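PDB 3LZD: 2-(3-amino-3-carboxypropyl)histidine synthase from Pyrococcus horikoshii, which catalyses the first step of diphthamide biosynthesis, using a [4Fe-4S] cluster to transfer the 3-amino-3-carboxypropyl group of S-adenosyl-L-methionine to a histidine of elongation factor 2. Local coordinates for residues Ser202-Arg207 and Leu222-Ala227; Glu139-Asn144 and Gly210-Gly215. One frame throughout, in Å; residues are numbered along the deposited sequence.

Contact 1: residues Ser202-Arg207 and Leu222-Ala227; sequences SVAKVR and LGLAVA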
ATOM      1  N   SER A 202      -6.591   1.303  27.549  1.00 34.04           N
ATOM      2  CA  SER A 202      -7.799   1.130  28.344  1.00 30.43           C
ATOM      3  C   SER A 202      -7.618   0.228  29.566  1.00 27.13           C
ATOM      4  O   SER A 202      -8.243   0.479  30.603  1.00 33.37           O
ATOM      5  CB  SER A 202      -8.956   0.623  27.464  1.00 28.47           C
ATOM      6  OG  SER A 202      -8.659  -0.645  26.897  1.00 31.54           O
ATOM      7  N   VAL A 203      -6.770  -0.803  29.481  1.00 29.89           N
ATOM      8  CA  VAL A 203      -6.583  -1.696  30.638  1.00 26.21           C
ATOM      9  C   VAL A 203      -6.028  -0.982  31.865  1.00 30.36           C
ATOM     10  O   VAL A 203      -6.127  -1.496  32.982  1.00 29.84           O
ATOM     11  CB  VAL A 203      -5.624  -2.906  30.348  1.00 29.50           C
ATOM     12  CG1 VAL A 203      -6.140  -3.723  29.163  1.00 33.68           C
ATOM     13  CG2 VAL A 203      -4.199  -2.423  30.094  1.00 18.85           C
ATOM     14  N   ALA A 204      -5.459   0.204  31.664  1.00 30.70           N
ATOM     15  CA  ALA A 204      -4.860   0.959  32.774  1.00 35.85           C
ATOM     16  C   ALA A 204      -5.751   2.046  33.368  1.00 37.75           C
ATOM     17  O   ALA A 204      -5.328   2.759  34.284  1.00 37.57           O
ATOM     18  CB  ALA A 204      -3.534   1.580  32.320  1.00 34.62           C
ATOM     19  N   LYS A 205      -6.973   2.181  32.856  1.00 36.29           N
ATOM     20  CA  LYS A 205      -7.891   3.196  33.366  1.00 39.74           C
ATOM     21  C   LYS A 205      -8.722   2.598  34.495  1.00 38.62           C
ATOM     22  O   LYS A 205      -9.951   2.465  34.387  1.00 39.16           O
ATOM     23  CB  LYS A 205      -8.819   3.697  32.259  1.00 38.09           C
ATOM     24  CG  LYS A 205      -8.120   4.214  30.997  1.00 45.92           C
ATOM     25  CD  LYS A 205      -7.174   5.365  31.286  1.00 49.63           C
ATOM     26  CE  LYS A 205      -7.185   6.405  30.156  1.00 57.72           C
ATOM     27  NZ  LYS A 205      -7.070   5.825  28.792  1.00 50.14           N
ATOM     28  N   VAL A 206      -8.036   2.228  35.568  1.00 34.14           N
ATOM     29  CA  VAL A 206      -8.663   1.630  36.739  1.00 39.24           C
ATOM     30  C   VAL A 206      -8.095   2.306  37.970  1.00 42.90           C
ATOM     31  O   VAL A 206      -7.179   3.130  37.867  1.00 35.21           O
ATOM     32  CB  VAL A 206      -8.357   0.123  36.851  1.00 36.62           C
ATOM     33  CG1 VAL A 206      -9.102  -0.644  35.771  1.00 31.68           C
ATOM     34  CG2 VAL A 206      -6.845  -0.101  36.730  1.00 32.95           C
ATOM     35  N   ARG A 207      -8.659   1.966  39.127  1.00 46.76           N
ATOM     36  CA  ARG A 207      -8.205   2.516  40.396  1.00 46.44           C
ATOM     37  C   ARG A 207      -6.833   1.908  40.661  1.00 46.18           C
ATOM     38  O   ARG A 207      -6.637   0.706  40.469  1.00 45.84           O
ATOM     39  CB  ARG A 207      -9.177   2.132  41.512  1.00 46.28           C
ATOM     40  N   LEU A 222       5.687   5.066  27.756  1.00 38.03           N
ATOM     41  CA  LEU A 222       5.461   6.494  27.545  1.00 40.84           C
ATOM     42  C   LEU A 222       3.970   6.776  27.297  1.00 36.33           C
ATOM     43  O   LEU A 222       3.396   7.706  27.864  1.00 38.17           O
ATOM     44  CB  LEU A 222       6.319   6.973  26.364  1.00 39.50           C
ATOM     45  CG  LEU A 222       6.247   8.435  25.912  1.00 43.17           C
ATOM     46  CD1 LEU A 222       6.319   9.369  27.121  1.00 48.57           C
ATOM     47  CD2 LEU A 222       7.397   8.718  24.945  1.00 39.29           C
ATOM     48  N   GLY A 223       3.347   5.962  26.453  1.00 40.45           N
ATOM     49  CA  GLY A 223       1.932   6.127  26.172  1.00 39.51           C
ATOM     50  C   GLY A 223       1.127   5.995  27.459  1.00 40.88           C
ATOM     51  O   GLY A 223       0.186   6.754  27.690  1.00 41.11           O
ATOM     52  N   LEU A 224       1.497   5.037  28.303  1.00 38.08           N
ATOM     53  CA  LEU A 224       0.806   4.829  29.577  1.00 38.36           C
ATOM     54  C   LEU A 224       0.861   6.083  30.441  1.00 40.72           C
ATOM     55  O   LEU A 224      -0.161   6.546  30.946  1.00 42.34           O
ATOM     56  CB  LEU A 224       1.443   3.676  30.351  1.00 36.38           C
ATOM     57  CG  LEU A 224       0.981   2.238  30.118  1.00 40.91           C
ATOM     58  CD1 LEU A 224       1.944   1.282  30.799  1.00 41.95           C
ATOM     59  CD2 LEU A 224      -0.418   2.044  30.671  1.00 38.67           C
ATOM     60  N   ALA A 225       2.063   6.625  30.609  1.00 39.92           N
ATOM     61  CA  ALA A 225       2.278   7.817  31.418  1.00 41.77           C
ATOM     62  C   ALA A 225       1.492   9.027  30.919  1.00 40.84           C
ATOM     63  O   ALA A 225       0.925   9.778  31.714  1.00 42.32           O
ATOM     64  CB  ALA A 225       3.776   8.156  31.452  1.00 39.28           C
ATOM     65  N   VAL A 226       1.467   9.234  29.607  1.00 38.69           N
ATOM     66  CA  VAL A 226       0.743  10.376  29.071  1.00 40.38           C
ATOM     67  C   VAL A 226      -0.769  10.152  29.061  1.00 43.47           C
ATOM     68  O   VAL A 226      -1.536  11.090  29.224  1.00 50.93           O
ATOM     69  CB  VAL A 226       1.205  10.717  27.640  1.00 40.49           C
ATOM     70  CG1 VAL A 226       0.501  11.986  27.160  1.00 36.32           C
ATOM     71  CG2 VAL A 226       2.718  10.878  27.604  1.00 34.94           C
ATOM     72  N   ALA A 227      -1.192   8.904  28.902  1.00 45.98           N
ATOM     73  CA  ALA A 227      -2.612   8.583  28.845  1.00 47.70           C
ATOM     74  C   ALA A 227      -3.306   8.572  30.194  1.00 49.49           C
ATOM     75  O   ALA A 227      -4.454   8.997  30.316  1.00 50.61           O
ATOM     76  CB  ALA A 227      -2.806   7.231  28.161  1.00 51.04           C
TER

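Contact 2: residues Glu139-Asn144 and Gly210-Gly215; sequences EALKEN and GILFIG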
ATOM      1  N   GLU A 139      11.590 -13.152  37.896  1.00 39.19           N
ATOM      2  CA  GLU A 139      12.942 -12.799  38.336  1.00 42.48           C
ATOM      3  C   GLU A 139      13.206 -11.297  38.201  1.00 44.50           C
ATOM      4  O   GLU A 139      13.753 -10.674  39.108  1.00 45.51           O
ATOM      5  CB  GLU A 139      13.990 -13.584  37.539  1.00 38.54           C
ATOM      6  N   ALA A 140      12.783 -10.710  37.087  1.00 40.86           N
ATOM      7  CA  ALA A 140      13.008  -9.286  36.867  1.00 37.80           C
ATOM      8  C   ALA A 140      12.210  -8.398  37.814  1.00 38.87           C
ATOM      9  O   ALA A 140      12.613  -7.268  38.089  1.00 38.37           O
ATOM     10  CB  ALA A 140      12.715  -8.921  35.416  1.00 32.11           C
ATOM     11  N   LEU A 141      11.083  -8.895  38.311  1.00 36.71           N
ATOM     12  CA  LEU A 141      10.276  -8.124  39.248  1.00 35.85           C
ATOM     13  C   LEU A 141      10.907  -8.208  40.632  1.00 38.55           C
ATOM     14  O   LEU A 141      10.954  -7.217  41.372  1.00 36.68           O
ATOM     15  CB  LEU A 141       8.849  -8.670  39.345  1.00 36.96           C
ATOM     16  CG  LEU A 141       7.975  -8.583  38.093  1.00 45.68           C
ATOM     17  CD1 LEU A 141       6.614  -9.190  38.387  1.00 31.69           C
ATOM     18  CD2 LEU A 141       7.829  -7.121  37.654  1.00 42.55           C
ATOM     19  N   LYS A 142      11.364  -9.404  40.986  1.00 38.49           N
ATOM     20  CA  LYS A 142      11.982  -9.636  42.282  1.00 45.24           C
ATOM     21  C   LYS A 142      13.181  -8.709  42.441  1.00 43.58           C
ATOM     22  O   LYS A 142      13.345  -8.055  43.463  1.00 42.71           O
ATOM     23  CB  LYS A 142      12.427 -11.099  42.395  1.00 45.98           C
ATOM     24  N   GLU A 143      13.990  -8.652  41.393  1.00 46.81           N
ATOM     25  CA  GLU A 143      15.191  -7.836  41.342  1.00 46.97           C
ATOM     26  C   GLU A 143      14.903  -6.351  41.573  1.00 48.45           C
ATOM     27  O   GLU A 143      15.728  -5.623  42.148  1.00 38.92           O
ATOM     28  CB  GLU A 143      15.843  -8.034  39.974  1.00 52.73           C
ATOM     29  CG  GLU A 143      17.028  -7.148  39.670  1.00 62.01           C
ATOM     30  CD  GLU A 143      18.339  -7.841  39.949  1.00 69.53           C
ATOM     31  OE1 GLU A 143      18.556  -8.948  39.403  1.00 73.00           O
ATOM     32  OE2 GLU A 143      19.151  -7.277  40.714  1.00 69.06           O
ATOM     33  N   ASN A 144      13.732  -5.900  41.130  1.00 42.80           N
ATOM     34  CA  ASN A 144      13.386  -4.495  41.265  1.00 35.52           C
ATOM     35  C   ASN A 144      12.266  -4.260  42.251  1.00 36.53           C
ATOM     36  O   ASN A 144      11.567  -3.244  42.180  1.00 39.74           O
ATOM     37  CB  ASN A 144      13.002  -3.930  39.900  1.00 37.72           C
ATOM     38  CG  ASN A 144      14.166  -3.914  38.930  1.00 44.71           C
ATOM     39  OD1 ASN A 144      15.124  -3.160  39.112  1.00 46.52           O
ATOM     40  ND2 ASN A 144      14.093  -4.750  37.888  1.00 40.89           N
ATOM     41  N   GLY A 210      -0.051   3.644  41.269  1.00 42.08           N
ATOM     42  CA  GLY A 210       0.969   3.759  40.244  1.00 40.36           C
ATOM     43  C   GLY A 210       0.791   2.626  39.244  1.00 38.78           C
ATOM     44  O   GLY A 210       0.029   1.683  39.492  1.00 37.91           O
ATOM     45  N   ILE A 211       1.492   2.706  38.120  1.00 33.84           N
ATOM     46  CA  ILE A 211       1.376   1.676  37.086  1.00 33.79           C
ATOM     47  C   ILE A 211       2.695   0.948  36.837  1.00 31.66           C
ATOM     48  O   ILE A 211       3.743   1.581  36.694  1.00 33.25           O
ATOM     49  CB  ILE A 211       0.920   2.289  35.728  1.00 32.75           C
ATOM     50  CG1 ILE A 211      -0.470   2.937  35.877  1.00 28.75           C
ATOM     51  CG2 ILE A 211       0.897   1.192  34.640  1.00 30.67           C
ATOM     52  CD1 ILE A 211      -0.898   3.798  34.682  1.00 36.88           C
ATOM     53  N   LEU A 212       2.648  -0.382  36.803  1.00 33.24           N
ATOM     54  CA  LEU A 212       3.843  -1.162  36.485  1.00 29.05           C
ATOM     55  C   LEU A 212       3.709  -1.669  35.042  1.00 37.54           C
ATOM     56  O   LEU A 212       2.674  -2.249  34.673  1.00 36.25           O
ATOM     57  CB  LEU A 212       3.991  -2.365  37.411  1.00 29.23           C
ATOM     58  CG  LEU A 212       5.051  -3.435  37.053  1.00 24.77           C
ATOM     59  CD1 LEU A 212       6.473  -2.875  37.049  1.00 29.32           C
ATOM     60  CD2 LEU A 212       4.946  -4.526  38.060  1.00 28.07           C
ATOM     61  N   PHE A 213       4.724  -1.415  34.214  1.00 31.81           N
ATOM     62  CA  PHE A 213       4.712  -1.919  32.844  1.00 31.46           C
ATOM     63  C   PHE A 213       5.817  -2.968  32.708  1.00 37.19           C
ATOM     64  O   PHE A 213       6.986  -2.709  33.028  1.00 33.73           O
ATOM     65  CB  PHE A 213       4.949  -0.801  31.815  1.00 29.38           C
ATOM     66  CG  PHE A 213       5.125  -1.313  30.403  1.00 34.03           C
ATOM     67  CD1 PHE A 213       4.023  -1.712  29.643  1.00 33.73           C
ATOM     68  CD2 PHE A 213       6.402  -1.457  29.857  1.00 28.71           C
ATOM     69  CE1 PHE A 213       4.187  -2.247  28.358  1.00 32.51           C
ATOM     70  CE2 PHE A 213       6.583  -1.992  28.578  1.00 33.59           C
ATOM     71  CZ  PHE A 213       5.466  -2.390  27.820  1.00 36.05           C
ATOM     72  N   ILE A 214       5.444  -4.159  32.249  1.00 36.38           N
ATOM     73  CA  ILE A 214       6.411  -5.238  32.046  1.00 31.51           C
ATOM     74  C   ILE A 214       6.680  -5.378  30.552  1.00 38.82           C
ATOM     75  O   ILE A 214       5.789  -5.761  29.788  1.00 37.19           O
ATOM     76  CB  ILE A 214       5.884  -6.592  32.556  1.00 31.29           C
ATOM     77  CG1 ILE A 214       5.526  -6.488  34.034  1.00 29.57           C
ATOM     78  CG2 ILE A 214       6.946  -7.678  32.323  1.00 29.01           C
ATOM     79  CD1 ILE A 214       4.944  -7.767  34.614  1.00 33.05           C
ATOM     80  N   GLY A 215       7.899  -5.058  30.135  1.00 35.54           N
ATOM     81  CA  GLY A 215       8.247  -5.167  28.730  1.00 38.00           C
ATOM     82  C   GLY A 215       9.472  -4.359  28.343  1.00 39.79           C
ATOM     83  O   GLY A 215      10.064  -3.668  29.167  1.00 35.61           O
TER

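Contact 1: residues Ser202-Arg207 and Leu222-Ala227
A204 and K205 meet L224 and A227 where the loop leading into strand 210-214 passes helix 219-228, the helix of the beta-alpha-beta crossover between strands 210-214 and 231-235. The apolar part of the contact is a single pair of methyl groups: CB of A204, at the end of a short 3-10 segment, lies 3.6 Å from CD2 of L224. With L224 CG beside its backbone N and opposite the carbonyl carbon (chi1 -87°), CD2 extends from the helix to the loop; CD1 is 5.7 Å from A204 CB. T158 of strand 154-159 touches both residues and helps close this buried corner.

The lysine side is looser and more open. K205 sits at the centre of an inverse gamma turn, marked by a weak bond from V206 N to A204 O, and its bent chain brings the methylene CE within 3.8 Å of A227 O, a van der Waals contact. No hydrogen bond crosses the contact, and the ammonium is instead held by a salt bridge to E358. The side chain of A227 lies about 10 Å from that of C199, a cluster ligand. On its way to E358 the lysine flanks A227, NZ standing 4.5 Å from A227 CB.

Contact 2: residues Glu139-Asn144 and Gly210-Gly215
L141 reaches from helix 138-143 to L212 and I214, two alternate residues on one face of strand 210-214. The arrangement is helix-on-sheet packing in an alpha/beta domain, in which this strand runs between the parallel strands 154-159 and 231-235. The tight part is wholly apolar and buried. CD2 of L141 makes the closest approach, 3.9 Å from CD2 of L212, the two leucine side chains crossing at a slant rather than running alongside each other. L212 CG stands anti to the backbone N (chi1 169°), which places its CD2 against the L141 methyl. The same L141 methyl lies 4.2 Å from CD1 of I214, the end of an extended isoleucine chain, while L141 CD1 is slightly farther from that atom at 4.4 Å. A170 of helix 167-176 touches both L141 and I214, with F173 adding to the cover over L141.

Away from this cluster the packing between helix and strand thins. A140 CB comes no nearer than 6.7 Å to the strand segment, and A140 leans instead on I235 and K240. E143, on the outer side of the helix, is exposed, and no hydrogen bond joins helix and strand. N144, a buried residue just after this helical turn, donates from its amide both to K240 O and back to A140 O. In the latter bond ND2 lies 2.9 Å from A140 O. That acceptor is tilted 25° out of the N144 amide plane.

Strand 210-214 ties the two contacts together, its side chains alternating between them. L212 and I214 serve contact 2 on one face, while I211 and F213 face helix 219-228, where CD1 of L224 lies 3.8 Å from F213 CB and 4.0 Å from I211 CG2. Helices 138-143 and 219-228 thus pack against opposite faces of the same sheet. Contact 2 is entirely core and apolar, away from the cluster. Contact 1 is mixed: its alanine-leucine pair continues the buried layer beside the strand, A204 CB being 4.2 Å from I211 CD1, but its lysine lies exposed and pairs with a carboxylate from elsewhere in the chain.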